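Local coordinates for mandelate racemase/muconate lactonizing enzyme-like protein (PDB 3CYJ), which is a member of the enolase superfamily, pairing an enolase-type N-terminal domain with a TIM-barrel-like C-terminal domain that holds a sodium ion, at residues 133-138 / 162-167; 176-181 / 212-217; 218-223 / 243-248; 262-267 / 290-295; 268-273 / 295-300. All coordinates share one frame; numbering follows the deposited sequence. Where two conformers were deposited one is given.

Interaction 1. Residues 133-138 / 162-167; sequences PVYGSG and RVKMKV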
# COMPACT_ATOMS: atom_id res chain seq x y z
N PRO A 133 4.87 21.86 -31.31
CA PRO A 133 5.87 21.00 -31.91
C PRO A 133 5.32 19.62 -32.28
O PRO A 133 4.37 19.09 -31.63
CB PRO A 133 6.95 20.93 -30.85
CG PRO A 133 6.28 21.28 -29.56
CD PRO A 133 5.12 22.11 -29.87
N VAL A 134 5.84 19.07 -33.37
CA VAL A 134 5.38 17.78 -33.87
C VAL A 134 6.49 16.75 -33.91
O VAL A 134 7.70 17.09 -33.84
CB VAL A 134 4.71 17.87 -35.29
CG1 VAL A 134 3.73 19.00 -35.34
CG2 VAL A 134 5.76 18.01 -36.42
N TYR A 135 6.11 15.48 -33.99
CA TYR A 135 7.07 14.51 -34.49
C TYR A 135 6.46 13.82 -35.72
O TYR A 135 5.24 13.59 -35.76
CB TYR A 135 7.47 13.49 -33.41
CG TYR A 135 6.37 12.60 -32.89
CD1 TYR A 135 6.15 11.34 -33.44
CD2 TYR A 135 5.59 12.99 -31.79
CE1 TYR A 135 5.19 10.49 -32.96
CE2 TYR A 135 4.60 12.15 -31.29
CZ TYR A 135 4.42 10.90 -31.87
OH TYR A 135 3.46 10.08 -31.38
N GLY A 136 7.31 13.52 -36.70
CA GLY A 136 6.91 12.75 -37.85
C GLY A 136 6.74 11.29 -37.46
O GLY A 136 7.63 10.69 -36.87
N SER A 137 5.60 10.69 -37.81
CA SER A 137 5.30 9.33 -37.30
C SER A 137 4.87 8.35 -38.45
O SER A 137 3.90 8.60 -39.13
CB SER A 137 4.22 9.43 -36.22
OG SER A 137 3.81 8.13 -35.81
N GLY A 138 5.64 7.28 -38.66
CA GLY A 138 5.35 6.28 -39.67
C GLY A 138 6.21 5.05 -39.39
O GLY A 138 6.12 4.45 -38.29
N ARG A 162 12.22 15.19 -34.57
CA ARG A 162 11.71 14.03 -33.84
C ARG A 162 10.95 13.13 -34.79
O ARG A 162 10.06 13.57 -35.52
CB ARG A 162 10.76 14.47 -32.73
CG ARG A 162 11.40 15.28 -31.62
CD ARG A 162 10.36 16.18 -30.84
NE ARG A 162 9.61 17.08 -31.75
CZ ARG A 162 9.90 18.37 -31.94
NH1 ARG A 162 10.91 18.92 -31.29
NH2 ARG A 162 9.18 19.11 -32.79
N VAL A 163 11.31 11.86 -34.80
CA VAL A 163 10.62 10.91 -35.63
C VAL A 163 10.27 9.64 -34.86
O VAL A 163 11.09 9.18 -33.99
CB VAL A 163 11.40 10.54 -36.94
CG1 VAL A 163 11.55 11.75 -37.88
CG2 VAL A 163 12.72 9.87 -36.65
N LYS A 164 9.09 9.07 -35.19
CA LYS A 164 8.68 7.76 -34.64
C LYS A 164 8.51 6.64 -35.68
O LYS A 164 8.00 6.85 -36.78
CB LYS A 164 7.40 7.90 -33.75
CG LYS A 164 7.09 6.69 -32.82
CD LYS A 164 5.82 6.97 -31.91
CE LYS A 164 4.53 6.78 -32.74
NZ LYS A 164 3.26 7.11 -32.08
N MET A 165 8.94 5.44 -35.32
CA MET A 165 8.81 4.24 -36.15
C MET A 165 8.17 3.04 -35.35
O MET A 165 8.12 3.05 -34.12
CB MET A 165 10.18 3.84 -36.73
CG MET A 165 11.30 3.61 -35.71
SD MET A 165 12.88 2.86 -36.31
CE MET A 165 12.38 1.24 -36.92
N LYS A 166 7.68 2.04 -36.07
CA LYS A 166 7.17 0.82 -35.47
C LYS A 166 8.23 -0.25 -35.26
O LYS A 166 9.16 -0.41 -36.06
CB LYS A 166 6.04 0.26 -36.34
CG LYS A 166 4.98 1.28 -36.78
CD LYS A 166 4.33 1.95 -35.61
CE LYS A 166 2.92 2.37 -35.95
NZ LYS A 166 2.50 3.44 -35.03
N VAL A 167 8.09 -0.98 -34.16
CA VAL A 167 8.95 -2.13 -33.84
C VAL A 167 8.06 -3.25 -33.30
O VAL A 167 6.91 -3.02 -32.92
CB VAL A 167 9.99 -1.83 -32.67
CG1 VAL A 167 11.07 -0.93 -33.12
CG2 VAL A 167 9.25 -1.29 -31.40
O HOH W 1 4.40 5.40 -36.05

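Interaction 2. Residues 176-181 / 212-217; sequences ERVRAA and AREAGI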
# COMPACT_ATOMS: atom_id res chain seq x y z
N GLU A 176 18.54 -4.23 -36.74
CA GLU A 176 18.96 -3.51 -37.95
C GLU A 176 18.00 -2.46 -38.45
O GLU A 176 18.45 -1.48 -39.05
CB GLU A 176 19.48 -4.41 -39.07
CG GLU A 176 18.51 -5.36 -39.65
CD GLU A 176 19.07 -6.04 -40.94
OE1 GLU A 176 18.66 -7.20 -41.21
OE2 GLU A 176 19.92 -5.43 -41.66
N ARG A 177 16.69 -2.60 -38.21
CA ARG A 177 15.76 -1.57 -38.63
C ARG A 177 16.00 -0.29 -37.84
O ARG A 177 15.99 0.79 -38.40
CB ARG A 177 14.31 -2.05 -38.55
CG ARG A 177 14.02 -3.25 -39.46
CD ARG A 177 12.57 -3.69 -39.44
NE ARG A 177 11.64 -2.65 -39.88
CZ ARG A 177 11.33 -2.39 -41.15
NH1 ARG A 177 11.91 -3.10 -42.14
NH2 ARG A 177 10.44 -1.42 -41.44
N VAL A 178 16.25 -0.40 -36.53
CA VAL A 178 16.54 0.81 -35.74
C VAL A 178 17.92 1.41 -36.05
O VAL A 178 18.08 2.62 -36.09
CB VAL A 178 16.37 0.64 -34.18
CG1 VAL A 178 14.91 0.35 -33.83
CG2 VAL A 178 17.27 -0.44 -33.62
N ARG A 179 18.91 0.54 -36.28
CA ARG A 179 20.24 0.99 -36.74
C ARG A 179 20.18 1.73 -38.07
O ARG A 179 20.81 2.77 -38.20
CB ARG A 179 21.23 -0.17 -36.77
CG ARG A 179 21.72 -0.46 -35.33
CD ARG A 179 22.88 -1.43 -35.29
NE ARG A 179 22.52 -2.64 -36.02
CZ ARG A 179 22.36 -3.83 -35.43
NH1 ARG A 179 22.56 -3.93 -34.09
NH2 ARG A 179 22.03 -4.90 -36.20
N ALA A 180 19.38 1.22 -39.00
CA ALA A 180 19.12 1.87 -40.30
C ALA A 180 18.43 3.21 -40.17
O ALA A 180 18.73 4.17 -40.91
CB ALA A 180 18.27 0.95 -41.22
N ALA A 181 17.47 3.29 -39.25
CA ALA A 181 16.78 4.55 -38.99
C ALA A 181 17.76 5.59 -38.40
O ALA A 181 17.71 6.77 -38.73
CB ALA A 181 15.53 4.31 -38.04
N ALA A 212 17.85 1.27 -26.64
CA ALA A 212 18.72 2.34 -26.14
C ALA A 212 20.20 2.19 -26.61
O ALA A 212 20.77 3.13 -27.19
CB ALA A 212 18.62 2.50 -24.62
N ARG A 213 20.77 0.98 -26.46
CA ARG A 213 22.16 0.70 -26.83
C ARG A 213 22.37 0.71 -28.34
O ARG A 213 23.34 1.29 -28.84
CB ARG A 213 22.61 -0.65 -26.28
CG ARG A 213 22.63 -0.78 -24.76
CD ARG A 213 23.22 -2.15 -24.27
NE ARG A 213 22.39 -3.33 -24.63
CZ ARG A 213 21.40 -3.81 -23.86
NH1 ARG A 213 20.67 -4.88 -24.25
NH2 ARG A 213 21.13 -3.20 -22.71
N GLU A 214 21.47 0.05 -29.06
CA GLU A 214 21.59 -0.11 -30.51
C GLU A 214 21.44 1.21 -31.25
O GLU A 214 22.11 1.42 -32.24
CB GLU A 214 20.53 -1.09 -31.03
CG GLU A 214 20.95 -2.49 -30.87
CD GLU A 214 19.81 -3.46 -30.65
OE1 GLU A 214 18.65 -3.16 -31.08
OE2 GLU A 214 20.09 -4.53 -30.02
N ALA A 215 20.53 2.09 -30.81
CA ALA A 215 20.27 3.30 -31.61
C ALA A 215 19.94 4.50 -30.78
O ALA A 215 19.50 5.50 -31.34
CB ALA A 215 19.16 3.10 -32.65
N GLY A 216 20.13 4.44 -29.48
CA GLY A 216 19.91 5.63 -28.66
C GLY A 216 18.47 6.18 -28.64
O GLY A 216 18.26 7.40 -28.71
N ILE A 217 17.48 5.30 -28.51
CA ILE A 217 16.08 5.77 -28.53
C ILE A 217 15.69 6.56 -27.27
O ILE A 217 16.27 6.37 -26.17
CB ILE A 217 15.06 4.61 -28.76
CG1 ILE A 217 15.07 3.67 -27.53
CG2 ILE A 217 15.35 3.88 -30.14
CD1 ILE A 217 13.77 2.88 -27.32

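Interaction 3. Residues 218-223 / 243-248; sequences SYLEEP and VAIAAG. With NA (sodium ion), chain E.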
# COMPACT_ATOMS: atom_id res chain seq x y z
N SER A 218 14.66 7.40 -27.41
CA SER A 218 14.24 8.25 -26.32
C SER A 218 12.82 8.02 -25.89
O SER A 218 12.32 8.71 -24.99
CB SER A 218 14.32 9.73 -26.77
OG SER A 218 15.57 9.91 -27.40
N TYR A 219 12.14 7.08 -26.54
CA TYR A 219 10.68 7.00 -26.37
C TYR A 219 10.24 5.61 -26.75
O TYR A 219 10.60 5.11 -27.82
CB TYR A 219 10.04 7.99 -27.31
CG TYR A 219 8.54 8.29 -27.17
CD1 TYR A 219 8.12 9.38 -26.42
CD2 TYR A 219 7.55 7.58 -27.91
CE1 TYR A 219 6.79 9.73 -26.31
CE2 TYR A 219 6.19 7.94 -27.83
CZ TYR A 219 5.83 9.02 -27.02
OH TYR A 219 4.52 9.45 -26.87
N LEU A 220 9.50 4.97 -25.85
CA LEU A 220 9.01 3.62 -26.08
C LEU A 220 7.51 3.64 -25.81
O LEU A 220 7.10 3.68 -24.67
CB LEU A 220 9.73 2.58 -25.19
CG LEU A 220 9.16 1.14 -25.24
CD1 LEU A 220 8.91 0.66 -26.71
CD2 LEU A 220 10.00 0.12 -24.49
N GLU A 221 6.71 3.58 -26.88
CA GLU A 221 5.28 3.65 -26.78
C GLU A 221 4.59 2.25 -26.79
O GLU A 221 4.94 1.37 -27.59
CB GLU A 221 4.73 4.51 -27.90
CG GLU A 221 3.27 4.82 -27.69
CD GLU A 221 2.64 5.47 -28.92
OE1 GLU A 221 3.38 6.12 -29.71
OE2 GLU A 221 1.40 5.31 -29.09
N GLU A 222 3.62 2.07 -25.88
CA GLU A 222 2.82 0.85 -25.85
C GLU A 222 3.64 -0.43 -25.88
O GLU A 222 3.37 -1.34 -26.68
CB GLU A 222 1.81 0.86 -26.99
CG GLU A 222 0.64 1.82 -26.69
CD GLU A 222 -0.36 2.00 -27.87
OE1 GLU A 222 -0.11 1.47 -28.98
OE2 GLU A 222 -1.39 2.69 -27.68
N PRO A 223 4.62 -0.53 -24.95
CA PRO A 223 5.45 -1.73 -25.01
C PRO A 223 4.59 -2.98 -24.71
O PRO A 223 4.83 -4.04 -25.29
CB PRO A 223 6.47 -1.50 -23.90
CG PRO A 223 5.76 -0.54 -22.89
CD PRO A 223 4.87 0.33 -23.75
N VAL A 243 14.73 6.96 -21.61
CA VAL A 243 13.72 6.39 -22.52
C VAL A 243 12.34 6.60 -21.90
O VAL A 243 12.01 5.97 -20.92
CB VAL A 243 13.98 4.88 -22.86
CG1 VAL A 243 12.87 4.25 -23.82
CG2 VAL A 243 15.37 4.69 -23.45
N ALA A 244 11.55 7.50 -22.45
CA ALA A 244 10.22 7.72 -21.88
C ALA A 244 9.20 6.61 -22.22
O ALA A 244 9.09 6.16 -23.37
CB ALA A 244 9.70 9.07 -22.31
N ILE A 245 8.52 6.11 -21.20
CA ILE A 245 7.50 5.08 -21.43
C ILE A 245 6.21 5.81 -21.69
O ILE A 245 5.78 6.56 -20.85
CB ILE A 245 7.39 4.09 -20.23
CG1 ILE A 245 8.73 3.34 -19.99
CG2 ILE A 245 6.23 3.11 -20.44
CD1 ILE A 245 9.28 2.45 -21.24
N ALA A 246 5.61 5.64 -22.87
CA ALA A 246 4.36 6.38 -23.22
C ALA A 246 3.17 5.44 -23.53
O ALA A 246 3.36 4.34 -24.08
CB ALA A 246 4.58 7.32 -24.41
N ALA A 247 1.95 5.90 -23.21
CA ALA A 247 0.75 5.12 -23.51
C ALA A 247 -0.45 6.01 -23.44
O ALA A 247 -0.34 7.09 -22.90
CB ALA A 247 0.63 3.95 -22.56
N GLY A 248 -1.58 5.58 -24.00
CA GLY A 248 -2.80 6.32 -23.81
C GLY A 248 -3.89 6.45 -24.85
O GLY A 248 -4.99 6.98 -24.52
NA NA E . 0.56 3.46 -30.70
O HOH W 2 -2.36 3.05 -25.25

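Interaction 4. Residues 262-267 / 290-295; sequences GCVDIL and HQIPFS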
# COMPACT_ATOMS: atom_id res chain seq x y z
N GLY A 262 -0.69 7.40 -13.45
CA GLY A 262 0.21 6.86 -12.42
C GLY A 262 1.17 5.78 -12.89
O GLY A 262 1.92 5.25 -12.07
N CYS A 263 1.20 5.47 -14.20
CA CYS A 263 1.94 4.28 -14.69
C CYS A 263 2.95 4.56 -15.74
O CYS A 263 3.72 3.65 -16.07
CB CYS A 263 0.99 3.25 -15.35
SG CYS A 263 -0.16 2.62 -14.23
N VAL A 264 2.89 5.75 -16.33
CA VAL A 264 3.73 6.11 -17.51
C VAL A 264 4.59 7.33 -17.25
O VAL A 264 4.35 8.06 -16.27
CB VAL A 264 2.87 6.42 -18.79
CG1 VAL A 264 2.10 5.18 -19.26
CG2 VAL A 264 1.91 7.58 -18.57
N ASP A 265 5.57 7.56 -18.14
CA ASP A 265 6.31 8.82 -18.14
C ASP A 265 5.60 9.88 -18.99
O ASP A 265 5.74 11.09 -18.74
CB ASP A 265 7.74 8.61 -18.68
CG ASP A 265 8.51 7.50 -17.94
OD1 ASP A 265 8.64 7.60 -16.70
OD2 ASP A 265 8.97 6.53 -18.57
N ILE A 266 4.90 9.45 -20.04
CA ILE A 266 4.23 10.36 -20.94
C ILE A 266 2.80 9.90 -21.27
O ILE A 266 2.59 8.77 -21.69
CB ILE A 266 5.04 10.57 -22.29
CG1 ILE A 266 6.48 11.02 -22.01
CG2 ILE A 266 4.34 11.61 -23.18
CD1 ILE A 266 7.25 11.40 -23.20
N LEU A 267 1.82 10.77 -21.05
CA LEU A 267 0.44 10.42 -21.26
C LEU A 267 0.02 10.85 -22.67
O LEU A 267 0.39 11.93 -23.13
CB LEU A 267 -0.44 11.09 -20.21
CG LEU A 267 -1.96 10.82 -20.29
CD1 LEU A 267 -2.22 9.37 -20.22
CD2 LEU A 267 -2.69 11.38 -19.14
N HIS A 290 -0.51 15.25 -12.03
CA HIS A 290 0.41 14.15 -11.88
C HIS A 290 1.83 14.53 -12.27
O HIS A 290 2.76 13.72 -12.10
CB HIS A 290 -0.04 13.01 -12.77
CG HIS A 290 -1.12 12.15 -12.19
ND1 HIS A 290 -2.46 12.49 -12.26
CD2 HIS A 290 -1.06 10.94 -11.58
CE1 HIS A 290 -3.18 11.54 -11.69
NE2 HIS A 290 -2.36 10.58 -11.28
N GLN A 291 2.02 15.75 -12.78
CA GLN A 291 3.32 16.27 -13.22
C GLN A 291 4.02 15.49 -14.36
O GLN A 291 5.27 15.31 -14.36
CB GLN A 291 4.31 16.39 -12.03
CG GLN A 291 3.81 17.25 -10.93
CD GLN A 291 3.89 18.67 -11.33
OE1 GLN A 291 5.01 19.22 -11.49
NE2 GLN A 291 2.73 19.28 -11.56
N ILE A 292 3.25 15.11 -15.37
CA ILE A 292 3.84 14.45 -16.49
C ILE A 292 3.48 15.21 -17.76
O ILE A 292 2.40 15.80 -17.84
CB ILE A 292 3.36 12.94 -16.55
CG1 ILE A 292 1.83 12.84 -16.73
CG2 ILE A 292 3.89 12.17 -15.34
CD1 ILE A 292 1.29 11.45 -16.76
N PRO A 293 4.35 15.18 -18.77
CA PRO A 293 4.03 15.72 -20.10
C PRO A 293 2.91 14.95 -20.83
O PRO A 293 2.60 13.81 -20.50
CB PRO A 293 5.35 15.53 -20.92
CG PRO A 293 6.39 14.91 -19.94
CD PRO A 293 5.62 14.40 -18.74
N PHE A 294 2.29 15.61 -21.79
CA PHE A 294 1.24 15.05 -22.60
C PHE A 294 1.71 14.93 -24.08
O PHE A 294 2.52 15.73 -24.54
CB PHE A 294 -0.03 15.91 -22.48
CG PHE A 294 -1.11 15.56 -23.46
CD1 PHE A 294 -1.93 14.45 -23.26
CD2 PHE A 294 -1.29 16.33 -24.63
CE1 PHE A 294 -2.96 14.12 -24.22
CE2 PHE A 294 -2.31 16.04 -25.55
CZ PHE A 294 -3.13 14.93 -25.36
N SER A 295 1.19 13.97 -24.84
CA SER A 295 1.51 13.93 -26.26
C SER A 295 0.25 13.54 -27.03
O SER A 295 -0.43 12.54 -26.67
CB SER A 295 2.65 12.95 -26.51
OG SER A 295 2.92 12.87 -27.90

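Interaction 5. Residues 268-273 / 295-300; sequences QADVTR and SAHCAP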
# COMPACT_ATOMS: atom_id res chain seq x y z
N GLN A 268 -0.73 9.99 -23.35
CA GLN A 268 -1.20 10.30 -24.68
C GLN A 268 -2.69 10.27 -24.72
O GLN A 268 -3.31 9.50 -23.99
CB GLN A 268 -0.72 9.24 -25.67
CG GLN A 268 0.75 9.04 -25.68
CD GLN A 268 1.16 7.88 -26.56
OE1 GLN A 268 2.21 7.91 -27.13
NE2 GLN A 268 0.33 6.85 -26.63
N ALA A 269 -3.28 11.10 -25.58
CA ALA A 269 -4.67 10.92 -25.94
C ALA A 269 -4.89 11.36 -27.40
O ALA A 269 -4.05 12.00 -28.01
CB ALA A 269 -5.63 11.61 -24.93
N ASP A 270 -6.00 10.93 -27.98
CA ASP A 270 -6.29 11.17 -29.38
C ASP A 270 -7.55 11.99 -29.39
O ASP A 270 -8.60 11.53 -28.95
CB ASP A 270 -6.50 9.81 -30.02
CG ASP A 270 -6.87 9.87 -31.51
OD1 ASP A 270 -7.53 10.83 -31.99
OD2 ASP A 270 -6.53 8.90 -32.20
N VAL A 271 -7.45 13.22 -29.86
CA VAL A 271 -8.61 14.13 -29.87
C VAL A 271 -9.87 13.53 -30.58
O VAL A 271 -11.02 13.91 -30.28
CB VAL A 271 -8.25 15.53 -30.49
CG1 VAL A 271 -8.22 15.46 -31.98
CG2 VAL A 271 -9.22 16.57 -30.10
N THR A 272 -9.66 12.55 -31.46
CA THR A 272 -10.79 11.97 -32.18
C THR A 272 -11.38 10.77 -31.43
O THR A 272 -12.28 10.09 -31.92
CB THR A 272 -10.43 11.66 -33.66
OG1 THR A 272 -9.57 10.52 -33.75
CG2 THR A 272 -9.76 12.87 -34.34
N ARG A 273 -10.91 10.54 -30.21
CA ARG A 273 -11.38 9.39 -29.45
C ARG A 273 -11.72 9.71 -28.02
O ARG A 273 -12.59 9.08 -27.45
CB ARG A 273 -10.32 8.31 -29.43
CG ARG A 273 -10.07 7.64 -30.73
CD ARG A 273 -8.93 6.77 -30.54
NE ARG A 273 -8.84 5.82 -31.60
CZ ARG A 273 -7.76 5.08 -31.82
NH1 ARG A 273 -6.70 5.23 -31.01
NH2 ARG A 273 -7.76 4.20 -32.83
N SER A 295 1.19 13.97 -24.84
CA SER A 295 1.51 13.93 -26.26
C SER A 295 0.25 13.54 -27.03
O SER A 295 -0.43 12.54 -26.67
CB SER A 295 2.65 12.95 -26.51
OG SER A 295 2.92 12.87 -27.90
N ALA A 296 -0.12 14.34 -28.03
CA ALA A 296 -1.31 14.04 -28.80
C ALA A 296 -1.08 12.96 -29.84
O ALA A 296 -0.03 12.90 -30.51
CB ALA A 296 -1.88 15.28 -29.42
N HIS A 297 -2.04 12.08 -29.93
CA HIS A 297 -1.94 10.92 -30.81
C HIS A 297 -2.88 11.13 -32.02
O HIS A 297 -4.07 11.47 -31.82
CB HIS A 297 -2.31 9.69 -29.97
CG HIS A 297 -2.31 8.40 -30.73
ND1 HIS A 297 -1.17 7.65 -30.91
CD2 HIS A 297 -3.32 7.72 -31.33
CE1 HIS A 297 -1.48 6.56 -31.61
NE2 HIS A 297 -2.78 6.59 -31.87
N CYS A 298 -2.32 10.98 -33.24
CA CYS A 298 -3.05 10.99 -34.54
C CYS A 298 -3.77 12.33 -34.92
O CYS A 298 -3.76 13.28 -34.15
CB CYS A 298 -3.99 9.75 -34.61
SG CYS A 298 -3.02 8.16 -34.91
N ALA A 299 -4.38 12.38 -36.12
CA ALA A 299 -5.24 13.51 -36.56
C ALA A 299 -4.57 14.91 -36.42
O ALA A 299 -5.08 15.78 -35.67
CB ALA A 299 -6.63 13.49 -35.83
N PRO A 300 -3.44 15.12 -37.13
CA PRO A 300 -2.67 16.32 -36.91
C PRO A 300 -3.48 17.58 -37.14
O PRO A 300 -3.27 18.55 -36.44
CB PRO A 300 -1.50 16.22 -37.92
CG PRO A 300 -1.56 14.86 -38.54
CD PRO A 300 -2.84 14.20 -38.11
O HOH W 3 -5.00 13.82 -31.08

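Interaction 1. Residues 133-138 / 162-167
Val134 O is gripped by two nitrogens of Arg162: NE at 2.8 Å and NH2 at 2.7 Å reach the one oxygen side-on. The oxygen lies nearly in the guanidinium plane, but NE stands above the carbonyl plane, 45° out of it, while NH2 is tilted far less. A bend at chi3 (-55°) turns NE of Arg162 back toward the strand, and NH2 also packs on Pro133 CB. Beyond this grip the two strands pair in parallel: Gly136 N donates to Arg162 O, Lys164 N to Gly136 O at 2.8 Å, and Gly138 N to Lys164 O. Val163 CA and Met165 CA add C-H...O contacts to Gly136 O and Gly138 O.

Tyr135 and Lys164 cross obliquely. Lys164 CB meets the ring at CE1, 3.5 Å away, CD follows, and NZ arrives in the ring plane at its edge to bond Tyr135 OH at 3.1 Å. NZ also forms salt bridges with Glu221 and Glu317. Ser137 OG, 3.4 Å from Lys164 CE, hydrogen-bonds to Glu317. A water donates to Ser137 OG and Gly138 O and accepts from Lys166 NZ, which also bonds Asp194 of the sodium site.

The two strands flank helix 145-157 in a beta-alpha-beta unit, strand 132-137 before it and strand 162-166 after it. Strand 313-319 pairs with the first strand and strand 190-194 with the second, while helix 174-185 covers Val163 and Met165.

Interaction 2. Residues 176-181 / 212-217
Apolar packing joins Val178 and Ala215, whose CB atoms lie 4.0 Å apart. The methyl of Ala215 also rests against the backbone of the facing helix, 3.6 Å from Val178 O, and the short side chain lets the main chains come near: the CA atoms of Arg179 and Ala215 are 5.6 Å apart. Val178 CG2, set between its backbone N and carbonyl carbon, faces the carboxylate of Glu214, with OE1 4.0 Å away.

The polar side chains touch carbon against polar atom: Arg179 CG lies 3.6 Å from Glu214 O, and Arg179 NH1 touches Glu214 CG at 3.9 Å. The guanidinium and carboxylate planes are turned 65° apart, and NH1 stays 4.8 Å from Glu214 OE2; the opposite charges may attract, but the two groups form no salt bridge. No hydrogen bond links the two segments.

Val178 also packs on Phe211 of helix 201-215 and on Met165 of strand 162-166, whereas Arg179 is exposed. Ala215 O bonds Arg182, and Gly216 leaves the helical conformation with positive phi. Such contact between neighbouring helices 174-185 and 201-215 is characteristic of the outer helical layer of a TIM-like barrel.

Interaction 3. Residues 218-223 / 243-248
Backbone hydrogen bonds tie Ser218-Glu222 to Ala244-Ala246 in parallel register. Ala244 N donates to Ser218 O, Leu220 N to Ala244 O at 2.8 Å, Ala246 N to Leu220 O, and Glu222 N to Ala246 O at 2.9 Å. All four are nearly straight at hydrogen.

Side-chain packing occupies both faces. On one, Leu220 and Ile245 lie side by side, pointing the same way, and Leu220 CB touches Val243 CG1 at 3.8 Å. On the other, the single methyl of Ala246 meets the phenol end of Tyr219, 3.4 Å from CZ and 3.3 Å from OH. A chi1 of -169° sets Tyr219 CG anti to the backbone N; the OH bonds Gln268.

Metal bonds come from Glu221 OE2 at 2.6 Å and Glu222 OE1 at 2.7 Å, with Asp194 the third protein ligand of the sodium ion. The other oxygen of the first ligand, Glu221 OE1, stays 4.0 Å from the sodium. A water donates to Glu222 OE2 and accepts from Gly248 N, linking this ligand to the facing segment.

The pair belongs to a beta-alpha-beta unit through helix 229-238; the sodium is bound by acidic residues at the C-terminal ends of barrel strands, a placement consistent with the metal sites of the enolase superfamily.

Interaction 4. Residues 262-267 / 290-295
Leu267 and Phe294 pair as parallel strand residues: Leu267 N donates to Pro293 O at 3.2 Å, and Leu267 O receives Ser295 N at 2.8 Å. The same oxygen lies 3.4 Å from Phe294 CD1, oblique to the ring, and also takes a C-H...O contact from Phe294 CA.

Before the strands begin, Ile292 and Pro293 pack against the opposite segment. Pro293 CD comes within 3.3 Å of Asp265 O, and Ile292 CB lies 3.7 Å from the same oxygen. Ile292 CG1 is set between its backbone N and carbonyl carbon (chi1 62°); beyond it CD1 touches Leu267 CB at 3.9 Å and Val264 CG2 at 4.3 Å. Ile266 CG2 reaches across to Ser295 CB. Farther back, His290 CD2 faces Gly262 N at the end of helix 283-290, which Gln291 closes as the C-prime residue of a Schellman motif.

Polar side chains turn to other partners: Ser295 OG bonds His315, and Asp265 OD2 accepts from Ile245 N and forms a salt bridge with Lys202 of a second subunit. Across the contact itself, then, cohesion rests on two backbone hydrogen bonds and largely buried apolar packing, without a side-chain hydrogen bond or salt bridge.

Interaction 5. Residues 268-273 / 295-300
His297 N donates to Ala269 O at 2.8 Å, a sound bond between the two strands; its companion, Ala269 N to Ser295 O, is weak at 3.4 Å. Farther along, a water accepts from Val271 N and donates to His297 O at 2.6 Å.

Asp270 shapes the turn beside this pairing. Its OD1 accepts from Thr272 OG1 at 2.7 Å on the syn side and from Thr272 N at 2.8 Å on the anti side, both from the same face of the carboxylate; the backbone bond makes an Asx turn. These bonds fix the carboxylate, whose OD2 lies at the edge of the His297 ring, near its plane and 3.5 Å from CD2. The carboxylate and ring planes are 56° apart. Arg273 NH1 forms only a long, charge-only salt bridge with OD2, and also a salt bridge with Glu249.

Packing completes the contact. Thr272 CG2 meets Ala299 CB at 3.5 Å, while Cys298 CB touches Asp270 OD2. Gln268 lays CB and CG beside Ser295 O; its NE2 bonds Glu221 weakly.

The pair lies close to the centre of the chain. Strand 244-247 borders strand 266-269 and strand 313-319 borders strand 294-296, so the two form part of the barrel wall, and the nearest side-chain atom of His297 is about 4 Å from the sodium ion. Helix 300-306, with Ala299 at its N-cap position, covers Val271.

Interactions 1, 3, 4 and 5 are buried strand pairings of one curled, mainly parallel sheet, whereas interaction 2 is a partly buried helix contact outside it, packed on interaction 1 through Met165 and Val178. Interactions 4 and 5 share Ser295 and follow the same two strands, the former with mainly apolar side-chain packing and near other subunits, the latter polar and near the chain's centre. Polar and charged side chains gather inside the barrel, where they join interactions 1, 3 and 5. Interaction 3 also adjoins interaction 4 through Ile245 and Asp265. No hydrogen bond or metal joins the segments of interaction 2; its nearest atoms stay about 13 Å from interaction 5.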